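Long-range contacts in putative esterase (Uncultured bacterium, PDB 7C4D), which probably hydrolyses carboxylic esters, as a marine bacterial carboxylesterase of the alpha/beta hydrolase fold: residues L14-K19 with Q51-D56; E24-L29 with N91-S96. All coordinates share one frame; numbering follows the deposited sequence. Where two conformers were deposited one is given.

Contact 1 of 2, residues L14-K19 with Q51-D56; sequences LFFRKK and QVYLID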
loop_
_atom_site.group_PDB
_atom_site.type_symbol
_atom_site.label_atom_id
_atom_site.label_comp_id
_atom_site.label_asym_id
_atom_site.label_seq_id
_atom_site.Cartn_x
_atom_site.Cartn_y
_atom_site.Cartn_z
ATOM N N LEU A 14 -8.998 -8.282 -8.945
ATOM C CA LEU A 14 -8.606 -8.070 -7.562
ATOM C C LEU A 14 -9.807 -8.371 -6.662
ATOM O O LEU A 14 -10.957 -8.093 -7.025
ATOM C CB LEU A 14 -8.076 -6.644 -7.375
ATOM C CG LEU A 14 -6.771 -6.283 -8.080
ATOM C CD1 LEU A 14 -6.309 -4.878 -7.697
ATOM C CD2 LEU A 14 -5.675 -7.306 -7.828
ATOM N N PHE A 15 -9.523 -9.033 -5.545
ATOM C CA PHE A 15 -10.471 -9.132 -4.449
ATOM C C PHE A 15 -10.649 -7.763 -3.789
ATOM O O PHE A 15 -9.676 -7.013 -3.633
ATOM C CB PHE A 15 -9.979 -10.109 -3.391
ATOM C CG PHE A 15 -10.871 -10.129 -2.177
ATOM C CD1 PHE A 15 -12.115 -10.734 -2.209
ATOM C CD2 PHE A 15 -10.467 -9.554 -0.999
ATOM C CE1 PHE A 15 -12.928 -10.743 -1.087
ATOM C CE2 PHE A 15 -11.280 -9.521 0.117
ATOM C CZ PHE A 15 -12.512 -10.136 0.076
ATOM N N PHE A 16 -11.902 -7.462 -3.406
ATOM C CA PHE A 16 -12.278 -6.234 -2.712
ATOM C C PHE A 16 -13.456 -6.501 -1.775
ATOM O O PHE A 16 -14.177 -7.503 -1.901
ATOM C CB PHE A 16 -12.740 -5.136 -3.682
ATOM C CG PHE A 16 -14.054 -5.408 -4.367
ATOM C CD1 PHE A 16 -14.118 -6.233 -5.487
ATOM C CD2 PHE A 16 -15.234 -4.857 -3.882
ATOM C CE1 PHE A 16 -15.330 -6.469 -6.125
ATOM C CE2 PHE A 16 -16.445 -5.099 -4.517
ATOM C CZ PHE A 16 -16.491 -5.910 -5.631
ATOM N N ARG A 17 -13.592 -5.577 -0.830
ATOM C CA ARG A 17 -14.762 -5.418 0.025
ATOM C C ARG A 17 -15.197 -3.952 -0.046
ATOM O O ARG A 17 -14.354 -3.055 -0.118
ATOM C CB ARG A 17 -14.406 -5.775 1.474
ATOM C CG ARG A 17 -14.212 -7.261 1.736
ATOM C CD ARG A 17 -14.363 -7.653 3.200
ATOM N NE ARG A 17 -13.332 -7.061 4.040
ATOM C CZ ARG A 17 -13.573 -6.221 5.050
ATOM N NH1 ARG A 17 -12.579 -5.717 5.769
ATOM N NH2 ARG A 17 -14.820 -5.919 5.353
ATOM N N LYS A 18 -16.511 -3.709 -0.023
ATOM C CA LYS A 18 -17.068 -2.364 -0.119
ATOM C C LYS A 18 -17.780 -2.001 1.185
ATOM O O LYS A 18 -18.611 -2.757 1.645
ATOM C CB LYS A 18 -18.045 -2.307 -1.294
ATOM C CG LYS A 18 -18.750 -0.975 -1.491
ATOM C CD LYS A 18 -19.483 -0.939 -2.795
ATOM C CE LYS A 18 -20.482 0.183 -2.848
ATOM N NZ LYS A 18 -21.325 0.045 -4.052
ATOM N N LYS A 19 -17.402 -0.881 1.797
ATOM C CA LYS A 19 -18.083 -0.316 2.950
ATOM C C LYS A 19 -18.654 1.030 2.527
ATOM O O LYS A 19 -17.908 1.886 2.045
ATOM C CB LYS A 19 -17.082 -0.081 4.087
ATOM C CG LYS A 19 -16.139 -1.239 4.437
ATOM C CD LYS A 19 -16.825 -2.453 5.041
ATOM C CE LYS A 19 -17.548 -2.173 6.336
ATOM N NZ LYS A 19 -18.453 -3.290 6.673
ATOM N N GLN A 51 -18.202 5.706 -0.775
ATOM C CA GLN A 51 -18.332 4.291 -1.079
ATOM C C GLN A 51 -16.925 3.723 -1.126
ATOM O O GLN A 51 -16.252 3.873 -2.135
ATOM C CB GLN A 51 -19.069 4.116 -2.412
ATOM C CG GLN A 51 -20.520 4.613 -2.343
ATOM C CD GLN A 51 -21.253 4.277 -3.614
ATOM O OE1 GLN A 51 -21.512 3.120 -3.916
ATOM N NE2 GLN A 51 -21.487 5.284 -4.425
ATOM N N VAL A 52 -16.470 3.164 0.001
ATOM C CA VAL A 52 -15.086 2.782 0.156
ATOM C C VAL A 52 -14.860 1.357 -0.355
ATOM O O VAL A 52 -15.536 0.420 0.086
ATOM C CB VAL A 52 -14.650 2.899 1.624
ATOM C CG1 VAL A 52 -13.163 2.600 1.762
ATOM C CG2 VAL A 52 -15.005 4.263 2.230
ATOM N N TYR A 53 -13.862 1.211 -1.242
ATOM C CA TYR A 53 -13.418 -0.086 -1.754
ATOM C C TYR A 53 -12.051 -0.442 -1.173
ATOM O O TYR A 53 -11.079 0.305 -1.347
ATOM C CB TYR A 53 -13.343 -0.064 -3.278
ATOM C CG TYR A 53 -14.674 0.101 -3.956
ATOM C CD1 TYR A 53 -15.230 1.356 -4.120
ATOM C CD2 TYR A 53 -15.385 -0.997 -4.417
ATOM C CE1 TYR A 53 -16.459 1.516 -4.725
ATOM C CE2 TYR A 53 -16.612 -0.863 -5.036
ATOM C CZ TYR A 53 -17.141 0.407 -5.193
ATOM O OH TYR A 53 -18.329 0.581 -5.830
ATOM N N LEU A 54 -12.020 -1.522 -0.382
ATOM C CA LEU A 54 -10.788 -2.023 0.210
ATOM C C LEU A 54 -10.302 -3.155 -0.687
ATOM O O LEU A 54 -10.896 -4.242 -0.704
ATOM C CB LEU A 54 -11.053 -2.548 1.619
ATOM C CG LEU A 54 -11.684 -1.592 2.632
ATOM C CD1 LEU A 54 -11.894 -2.329 3.929
ATOM C CD2 LEU A 54 -10.770 -0.410 2.890
ATOM N N ILE A 55 -9.261 -2.842 -1.464
ATOM C CA ILE A 55 -8.740 -3.702 -2.521
ATOM C C ILE A 55 -7.527 -4.441 -1.963
ATOM O O ILE A 55 -6.758 -3.868 -1.175
ATOM C CB ILE A 55 -8.390 -2.821 -3.735
ATOM C CG1 ILE A 55 -9.636 -2.444 -4.545
ATOM C CG2 ILE A 55 -7.316 -3.446 -4.598
ATOM C CD1 ILE A 55 -10.153 -3.560 -5.335
ATOM N N ASP A 56 -7.432 -5.744 -2.283
ATOM C CA ASP A 56 -6.230 -6.543 -2.052
ATOM C C ASP A 56 -5.464 -6.494 -3.378
ATOM O O ASP A 56 -6.040 -6.750 -4.424
ATOM C CB ASP A 56 -6.556 -7.992 -1.660
ATOM C CG ASP A 56 -7.120 -8.208 -0.256
ATOM O OD1 ASP A 56 -7.140 -7.265 0.528
ATOM O OD2 ASP A 56 -7.482 -9.336 0.071
#

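Contact 2 of 2, residues E24-L29 with N91-S96; sequences EPLIIL and NIIGHS. With SO4 (sulfate ion), chain E.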
loop_
_atom_site.group_PDB
_atom_site.type_symbol
_atom_site.label_atom_id
_atom_site.label_comp_id
_atom_site.label_asym_id
_atom_site.label_seq_id
_atom_site.Cartn_x
_atom_site.Cartn_y
_atom_site.Cartn_z
ATOM N N GLU A 24 -19.192 9.612 -3.258
ATOM C CA GLU A 24 -18.209 9.349 -4.298
ATOM C C GLU A 24 -17.404 8.097 -3.946
ATOM O O GLU A 24 -17.206 7.790 -2.772
ATOM C CB GLU A 24 -17.250 10.524 -4.428
ATOM C CG GLU A 24 -17.932 11.844 -4.725
ATOM C CD GLU A 24 -16.923 12.980 -4.630
ATOM O OE1 GLU A 24 -15.718 12.716 -4.353
ATOM O OE2 GLU A 24 -17.327 14.117 -4.847
ATOM N N PRO A 25 -16.906 7.328 -4.936
ATOM C CA PRO A 25 -16.121 6.136 -4.628
ATOM C C PRO A 25 -14.791 6.590 -4.070
ATOM O O PRO A 25 -14.288 7.663 -4.398
ATOM C CB PRO A 25 -15.882 5.468 -5.978
ATOM C CG PRO A 25 -16.983 6.069 -6.831
ATOM C CD PRO A 25 -17.127 7.500 -6.375
ATOM N N LEU A 26 -14.262 5.749 -3.184
ATOM C CA LEU A 26 -12.972 5.964 -2.576
ATOM C C LEU A 26 -12.294 4.595 -2.554
ATOM O O LEU A 26 -12.776 3.675 -1.897
ATOM C CB LEU A 26 -13.194 6.548 -1.176
ATOM C CG LEU A 26 -11.953 6.723 -0.287
ATOM C CD1 LEU A 26 -10.897 7.548 -0.984
ATOM C CD2 LEU A 26 -12.337 7.392 1.042
ATOM N N ILE A 27 -11.178 4.489 -3.280
ATOM C CA ILE A 27 -10.418 3.257 -3.367
ATOM C C ILE A 27 -9.205 3.370 -2.456
ATOM O O ILE A 27 -8.461 4.354 -2.569
ATOM C CB ILE A 27 -10.020 2.958 -4.843
ATOM C CG1 ILE A 27 -11.249 2.729 -5.728
ATOM C CG2 ILE A 27 -9.055 1.778 -4.912
ATOM C CD1 ILE A 27 -10.975 2.570 -7.225
ATOM N N ILE A 28 -9.003 2.356 -1.589
ATOM C CA ILE A 28 -7.835 2.348 -0.715
ATOM C C ILE A 28 -6.909 1.190 -1.137
ATOM O O ILE A 28 -7.376 0.070 -1.316
ATOM C CB ILE A 28 -8.260 2.292 0.767
ATOM C CG1 ILE A 28 -9.317 3.351 1.089
ATOM C CG2 ILE A 28 -7.100 2.373 1.752
ATOM C CD1 ILE A 28 -9.672 3.445 2.607
ATOM N N LEU A 29 -5.613 1.482 -1.312
ATOM C CA LEU A 29 -4.584 0.514 -1.701
ATOM C C LEU A 29 -3.514 0.415 -0.614
ATOM O O LEU A 29 -2.795 1.380 -0.318
ATOM C CB LEU A 29 -3.917 0.932 -3.020
ATOM C CG LEU A 29 -4.813 1.127 -4.231
ATOM C CD1 LEU A 29 -3.955 1.419 -5.452
ATOM C CD2 LEU A 29 -5.635 -0.112 -4.465
ATOM N N ASN A 91 -11.865 8.804 -5.909
ATOM C CA ASN A 91 -10.841 9.205 -4.961
ATOM C C ASN A 91 -9.971 7.988 -4.664
ATOM O O ASN A 91 -10.472 6.878 -4.634
ATOM C CB ASN A 91 -11.462 9.706 -3.656
ATOM C CG ASN A 91 -12.294 10.951 -3.871
ATOM O OD1 ASN A 91 -11.765 11.989 -4.229
ATOM N ND2 ASN A 91 -13.600 10.819 -3.735
ATOM N N ILE A 92 -8.709 8.229 -4.347
ATOM C CA ILE A 92 -7.762 7.153 -4.096
ATOM C C ILE A 92 -6.886 7.549 -2.925
ATOM O O ILE A 92 -6.352 8.648 -2.900
ATOM C CB ILE A 92 -6.881 6.819 -5.337
ATOM C CG1 ILE A 92 -7.743 6.333 -6.494
ATOM C CG2 ILE A 92 -5.790 5.787 -4.993
ATOM C CD1 ILE A 92 -6.966 6.034 -7.782
ATOM N N ILE A 93 -6.706 6.594 -2.006
ATOM C CA ILE A 93 -5.657 6.607 -1.010
ATOM C C ILE A 93 -4.714 5.415 -1.266
ATOM O O ILE A 93 -5.166 4.284 -1.379
ATOM C CB ILE A 93 -6.265 6.514 0.413
ATOM C CG1 ILE A 93 -7.298 7.618 0.690
ATOM C CG2 ILE A 93 -5.153 6.478 1.463
ATOM C CD1 ILE A 93 -8.178 7.373 1.914
ATOM N N GLY A 94 -3.413 5.669 -1.366
ATOM C CA GLY A 94 -2.422 4.618 -1.564
ATOM C C GLY A 94 -1.306 4.785 -0.547
ATOM O O GLY A 94 -0.670 5.835 -0.499
ATOM N N HIS A 95 -1.104 3.751 0.253
ATOM C CA HIS A 95 -0.071 3.724 1.277
ATOM C C HIS A 95 1.148 2.995 0.714
ATOM O O HIS A 95 1.032 1.844 0.283
ATOM C CB HIS A 95 -0.579 3.026 2.542
ATOM C CG HIS A 95 0.476 2.858 3.577
ATOM N ND1 HIS A 95 0.922 1.646 3.985
ATOM C CD2 HIS A 95 1.235 3.763 4.226
ATOM C CE1 HIS A 95 1.888 1.805 4.866
ATOM N NE2 HIS A 95 2.067 3.086 5.047
ATOM N N SER A 96 2.295 3.694 0.711
ATOM C CA SER A 96 3.578 3.153 0.282
ATOM C C SER A 96 3.490 2.517 -1.112
ATOM O O SER A 96 3.203 3.221 -2.095
ATOM C CB SER A 96 4.165 2.225 1.297
ATOM O OG SER A 96 5.590 2.329 1.252
HETATM S S SO4 E . -0.990 -1.564 5.044
HETATM O O1 SO4 E . -1.777 -2.754 4.862
HETATM O O2 SO4 E . 0.393 -1.885 4.762
HETATM O O3 SO4 E . -1.416 -0.529 4.122
HETATM O O4 SO4 E . -1.116 -1.089 6.391
#

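Contact 1 of 2, residues L14-K19 with Q51-D56
Arg17 and Leu54 exchange two backbone hydrogen bonds, Leu54 N giving to Arg17 O at 2.8 Å and Arg17 N to Leu54 O, and Lys19 and Val52 form a second hydrogen-bonded pair. Between and beyond these lie the non-hydrogen-bonded pairs Lys18 with Tyr53 and Phe16 with Ile55, so strands 16-19 and 51-55 run antiparallel, their axes 4.6 Å apart at 158°. Asp56 N also reaches Phe15 O in a nearly straight bond. In the mixed sheet of this alpha/beta hydrolase fold, 16-19 is an outermost strand and the only one that runs against the rest; 51-55 is held on its other side by strand 25-29. Lys18 stretches out over the Tyr53 ring: CG is anti to the backbone N (chi1 178°) and lies above one face toward the rim, Lys18 CD comes 3.6 Å from Tyr53 CZ, and Lys18 NZ goes on to bond Gln51 OE1 at 3.1 Å, nearly in line with its C=O. Gln51 NE2 turns to Gly23 O. Tyr53 CD2, at the edge of its ring, meets Phe16 CD2 at 3.9 Å, the two planes inclined at 49°. An alanine in place of Tyr53 would probably leave the Lys18 methylenes and Phe16 CD2 without the ring they lie against. Ile55 CD1 packs on Phe16 CB at 3.5 Å, while its CG2 branch meets Leu14 CD1, the two side chains crossing at about a right angle. Asp56 OD2 sits at the edge of the Phe15 ring, 3.2 Å from Phe15 CD2, and also accepts from Arg62 N.

Contact 2 of 2, residues E24-L29 with N91-S96
Asn91 sets CG anti to its carbonyl carbon and beside its own backbone N (chi1 -63°), and Glu24, with CG likewise beside its N, extends its chain (chi2 172°) to meet it. Asn91 ND2 then gives a hydrogen bond to Glu24 OE1 at 2.9 Å, nearly in line with the C-O bond and in the amide plane, with carboxylate and amide only 19° from coplanar. This pair joins two neighbouring parallel strands, 25-29 and 90-95, in the central sheet of the alpha/beta hydrolase fold; farther along, the second leads to Ser96, on what is probably the nucleophile elbow (GxSxG). Pro25 O is gripped twice by Asn91, from opposite faces of its carbonyl plane: by Asn91 N at 3.1 Å and by Asn91 ND2 at 3.3 Å, the latter more bent. From there the bonds pass back and forth between the strands, Asn91 O taking Ile27 N, Ile27 O taking Ile93 N, and Ile93 O taking Leu29 N at 2.8 Å. Leu26 crosses Asn91 at about a right angle; Leu26 CD1 touches Asn91 CB at 3.5 Å and leans on Ile93 CG1 at 4.0 Å. On the face of Ile27, Ile92 and Leu29, helices 71-84 and 97-108 pack against the sheet, and Gly94, paired with Leu29, puts no side chain there. His95 NE2 bonds to the backbone O of His253, probably the histidine of a catalytic triad with Ser96. On the same imidazole, His95 ND1 makes a weak, bent hydrogen bond of 3.2 Å to O3 of a sulfate ion that probably comes from the crystallisation liquor.

In the fold
Contacts 1 and 2 share one sheet, their centres about 10 Å apart, and are joined where strand 51-55 lies beside strand 25-29: Tyr53 N and O are probably hydrogen-bonded to Leu26 O and Ile28 N, and Val52 and Ile55 pack on Ile28 and Leu29. Contact 1, at the sheet's margin, is partly buried; rings and a long lysine chain lie over its antiparallel pairs, with a polar link at the lysine's tip. Contact 2 is deeper and parallel, its middle lined with aliphatic branches and its polar side-chain chemistry confined to the two ends. The chain alternates between them, since 16-19 and 25-29 are consecutive strands whereas 51-55 inserts between the two.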